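Local coordinates for protein alanine dehydrogenase (Archaeoglobus fulgidus, PDB 1OMO) that catalyses the NAD(+)-dependent oxidative deamination of L-alanine to pyruvate and the reverse reductive amination, working as a homodimer, at residues Leu120-Ser125 against Asp277-Asp282. Sequence-based numbering, arbitrary orientation.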
ATOM      1  N   LEU A 120     -13.385 -10.727  26.866  1.00 23.31           N
ATOM      2  CA  LEU A 120     -13.873 -12.068  26.656  1.00 22.57           C
ATOM      3  C   LEU A 120     -13.595 -13.137  27.709  1.00 21.58           C
ATOM      4  O   LEU A 120     -14.359 -14.082  27.822  1.00 21.71           O
ATOM      5  CB  LEU A 120     -13.352 -12.542  25.301  1.00 21.05           C
ATOM      6  CG  LEU A 120     -14.137 -12.368  24.011  1.00 21.25           C
ATOM      7  CD1 LEU A 120     -15.300 -11.451  24.154  1.00 17.80           C
ATOM      8  CD2 LEU A 120     -13.150 -11.902  22.947  1.00 21.76           C
ATOM      9  N   ALA A 121     -12.516 -12.993  28.468  1.00 21.63           N
ATOM     10  CA  ALA A 121     -12.147 -13.993  29.470  1.00 20.71           C
ATOM     11  C   ALA A 121     -12.884 -13.827  30.788  1.00 21.84           C
ATOM     12  O   ALA A 121     -13.284 -12.718  31.139  1.00 22.13           O
ATOM     13  CB  ALA A 121     -10.649 -13.947  29.722  1.00 20.31           C
ATOM     14  N   ARG A 122     -13.049 -14.927  31.522  1.00 22.26           N
ATOM     15  CA  ARG A 122     -13.733 -14.884  32.818  1.00 23.65           C
ATOM     16  C   ARG A 122     -13.050 -13.874  33.708  1.00 24.02           C
ATOM     17  O   ARG A 122     -11.820 -13.870  33.830  1.00 24.05           O
ATOM     18  CB  ARG A 122     -13.680 -16.236  33.492  1.00 22.98           C
ATOM     19  CG  ARG A 122     -14.532 -17.272  32.852  1.00 24.62           C
ATOM     20  CD  ARG A 122     -14.474 -18.528  33.674  1.00 28.51           C
ATOM     21  NE  ARG A 122     -13.385 -19.418  33.278  1.00 27.45           N
ATOM     22  CZ  ARG A 122     -12.359 -19.715  34.050  1.00 26.68           C
ATOM     23  NH1 ARG A 122     -12.276 -19.176  35.260  1.00 27.22           N
ATOM     24  NH2 ARG A 122     -11.449 -20.577  33.630  1.00 23.91           N
ATOM     25  N   LYS A 123     -13.839 -13.014  34.328  1.00 25.25           N
ATOM     26  CA  LYS A 123     -13.276 -11.995  35.190  1.00 27.71           C
ATOM     27  C   LYS A 123     -12.363 -12.552  36.288  1.00 26.84           C
ATOM     28  O   LYS A 123     -11.509 -11.828  36.808  1.00 27.42           O
ATOM     29  CB  LYS A 123     -14.410 -11.138  35.759  1.00 31.09           C
ATOM     30  CG  LYS A 123     -15.076 -10.302  34.667  1.00 33.61           C
ATOM     31  CD  LYS A 123     -16.586 -10.244  34.824  1.00 37.04           C
ATOM     32  CE  LYS A 123     -17.022  -9.230  35.882  1.00 40.36           C
ATOM     33  NZ  LYS A 123     -17.425  -7.894  35.313  1.00 39.08           N
ATOM     34  N   ASN A 124     -12.490 -13.846  36.592  1.00 26.51           N
ATOM     35  CA  ASN A 124     -11.662 -14.484  37.634  1.00 27.12           C
ATOM     36  C   ASN A 124     -10.416 -15.262  37.126  1.00 26.51           C
ATOM     37  O   ASN A 124      -9.778 -15.988  37.891  1.00 27.31           O
ATOM     38  CB  ASN A 124     -12.536 -15.422  38.504  1.00 24.59           C
ATOM     39  CG  ASN A 124     -13.066 -16.638  37.729  1.00 26.15           C
ATOM     40  OD1 ASN A 124     -12.949 -16.721  36.516  1.00 23.37           O
ATOM     41  ND2 ASN A 124     -13.668 -17.571  38.441  1.00 25.36           N
ATOM     42  N   SER A 125     -10.060 -15.095  35.851  1.00 26.02           N
ATOM     43  CA  SER A 125      -8.899 -15.797  35.271  1.00 22.57           C
ATOM     44  C   SER A 125      -7.641 -15.537  36.076  1.00 21.86           C
ATOM     45  O   SER A 125      -7.362 -14.397  36.464  1.00 19.81           O
ATOM     46  CB  SER A 125      -8.654 -15.359  33.807  1.00 21.66           C
ATOM     47  OG  SER A 125      -9.697 -15.802  32.957  1.00 19.89           O
ATOM     48  N   ASP A 277     -22.801  -9.271  22.047  1.00 27.74           N
ATOM     49  CA  ASP A 277     -22.395  -9.666  23.381  1.00 30.12           C
ATOM     50  C   ASP A 277     -21.017 -10.338  23.328  1.00 29.82           C
ATOM     51  O   ASP A 277     -20.583 -10.843  22.285  1.00 26.48           O
ATOM     52  CB  ASP A 277     -23.443 -10.620  23.936  1.00 35.08           C
ATOM     53  CG  ASP A 277     -23.879 -11.619  22.905  1.00 41.87           C
ATOM     54  OD1 ASP A 277     -23.504 -12.811  23.029  1.00 45.00           O
ATOM     55  OD2 ASP A 277     -24.575 -11.202  21.939  1.00 47.16           O
ATOM     56  N   GLY A 278     -20.307 -10.296  24.447  1.00 28.88           N
ATOM     57  CA  GLY A 278     -19.022 -10.950  24.498  1.00 30.43           C
ATOM     58  C   GLY A 278     -19.299 -12.280  25.176  1.00 30.60           C
ATOM     59  O   GLY A 278     -20.192 -13.030  24.791  1.00 30.21           O
ATOM     60  N   ARG A 279     -18.531 -12.581  26.198  1.00 31.99           N
ATOM     61  CA  ARG A 279     -18.726 -13.817  26.932  1.00 33.63           C
ATOM     62  C   ARG A 279     -20.097 -13.721  27.614  1.00 35.10           C
ATOM     63  O   ARG A 279     -20.422 -12.676  28.188  1.00 33.69           O
ATOM     64  CB  ARG A 279     -17.622 -13.940  27.972  1.00 34.92           C
ATOM     65  CG  ARG A 279     -17.743 -15.110  28.912  1.00 35.58           C
ATOM     66  CD  ARG A 279     -16.407 -15.394  29.586  1.00 37.49           C
ATOM     67  NE  ARG A 279     -16.324 -16.826  29.805  1.00 43.28           N
ATOM     68  CZ  ARG A 279     -15.602 -17.673  29.084  1.00 42.83           C
ATOM     69  NH1 ARG A 279     -15.650 -18.958  29.381  1.00 45.43           N
ATOM     70  NH2 ARG A 279     -14.801 -17.252  28.113  1.00 43.66           N
ATOM     71  N   GLU A 280     -20.906 -14.777  27.530  1.00 34.95           N
ATOM     72  CA  GLU A 280     -22.209 -14.757  28.188  1.00 38.44           C
ATOM     73  C   GLU A 280     -22.376 -15.795  29.306  1.00 37.11           C
ATOM     74  O   GLU A 280     -23.270 -15.671  30.126  1.00 39.11           O
ATOM     75  CB  GLU A 280     -23.341 -14.917  27.166  1.00 42.79           C
ATOM     76  CG  GLU A 280     -24.753 -14.592  27.741  1.00 48.64           C
ATOM     77  CD  GLU A 280     -24.992 -13.090  28.037  1.00 51.39           C
ATOM     78  OE1 GLU A 280     -25.580 -12.800  29.111  1.00 53.22           O
ATOM     79  OE2 GLU A 280     -24.621 -12.213  27.201  1.00 50.74           O
ATOM     80  N   SER A 281     -21.533 -16.820  29.346  1.00 35.43           N
ATOM     81  CA  SER A 281     -21.623 -17.827  30.404  1.00 33.73           C
ATOM     82  C   SER A 281     -20.233 -18.181  30.868  1.00 32.22           C
ATOM     83  O   SER A 281     -19.263 -17.854  30.212  1.00 32.18           O
ATOM     84  CB  SER A 281     -22.309 -19.109  29.927  1.00 32.26           C
ATOM     85  OG  SER A 281     -21.377 -19.985  29.318  1.00 35.83           O
ATOM     86  N   ASP A 282     -20.144 -18.870  31.995  1.00 30.99           N
ATOM     87  CA  ASP A 282     -18.864 -19.259  32.521  1.00 29.53           C
ATOM     88  C   ASP A 282     -18.331 -20.515  31.872  1.00 26.69           C
ATOM     89  O   ASP A 282     -17.139 -20.743  31.851  1.00 24.90           O
ATOM     90  CB  ASP A 282     -18.975 -19.490  34.020  1.00 34.13           C
ATOM     91  CG  ASP A 282     -19.136 -18.210  34.781  1.00 37.37           C
ATOM     92  OD1 ASP A 282     -18.485 -17.229  34.368  1.00 38.77           O
ATOM     93  OD2 ASP A 282     -19.888 -18.185  35.789  1.00 39.18           O
TER
HETATM   94  O   HOH W   1     -16.257 -15.993  35.804  1.00 44.20           O
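R279 reaches L120 and R122 with CG anti to its backbone N (chi1 175°) and a bend at chi3, so that the chain runs past the L120 carbonyl and ends with its guanidinium beside R122. R122 has CG beside its own backbone N, which lays its CG over one face of that guanidinium, 3.6 Å from R279 NE. The two guanidinium planes stand 77° apart, so the two cations do not stack.

R279 NH2 donates to L120 O at 3.2 Å. The bond is nearly straight at N-H, and the oxygen lies close to the guanidinium plane. The extended R279 methylene chain runs alongside the same carbonyl oxygen, with CD 3.0 Å from L120 O. On the far end, R279 NH1 makes a weak bond to D282 O. An alanine in place of R279 would probably leave L120 O without its arginine donor and open a gap beneath R122 CG.

L120 adds an apolar touch, its CD1 lying 3.8 Å from G278 CA. R122 NH1 bonds N124 OD1 within its own turn, while its other nitrogens turn to D189, in a salt bridge, and G210 O. R122 NE is 4.5 Å from R279 NH1, and the D189 carboxylate probably offsets some of this like charge. A water donates to D282 OD1 at 2.9 Å and weakly to N124 OD1, bridging the segments.

The contact lies in the Rossmann-fold NAD domain, with the L120 side chain about 10 Å from that of S290, an NAD-binding residue. It joins the turn between helix 102-120 and strand 127-131 to the loop between helix 268-273 and strand 285-289, with L120 packed on strands 212-215 and 234-238.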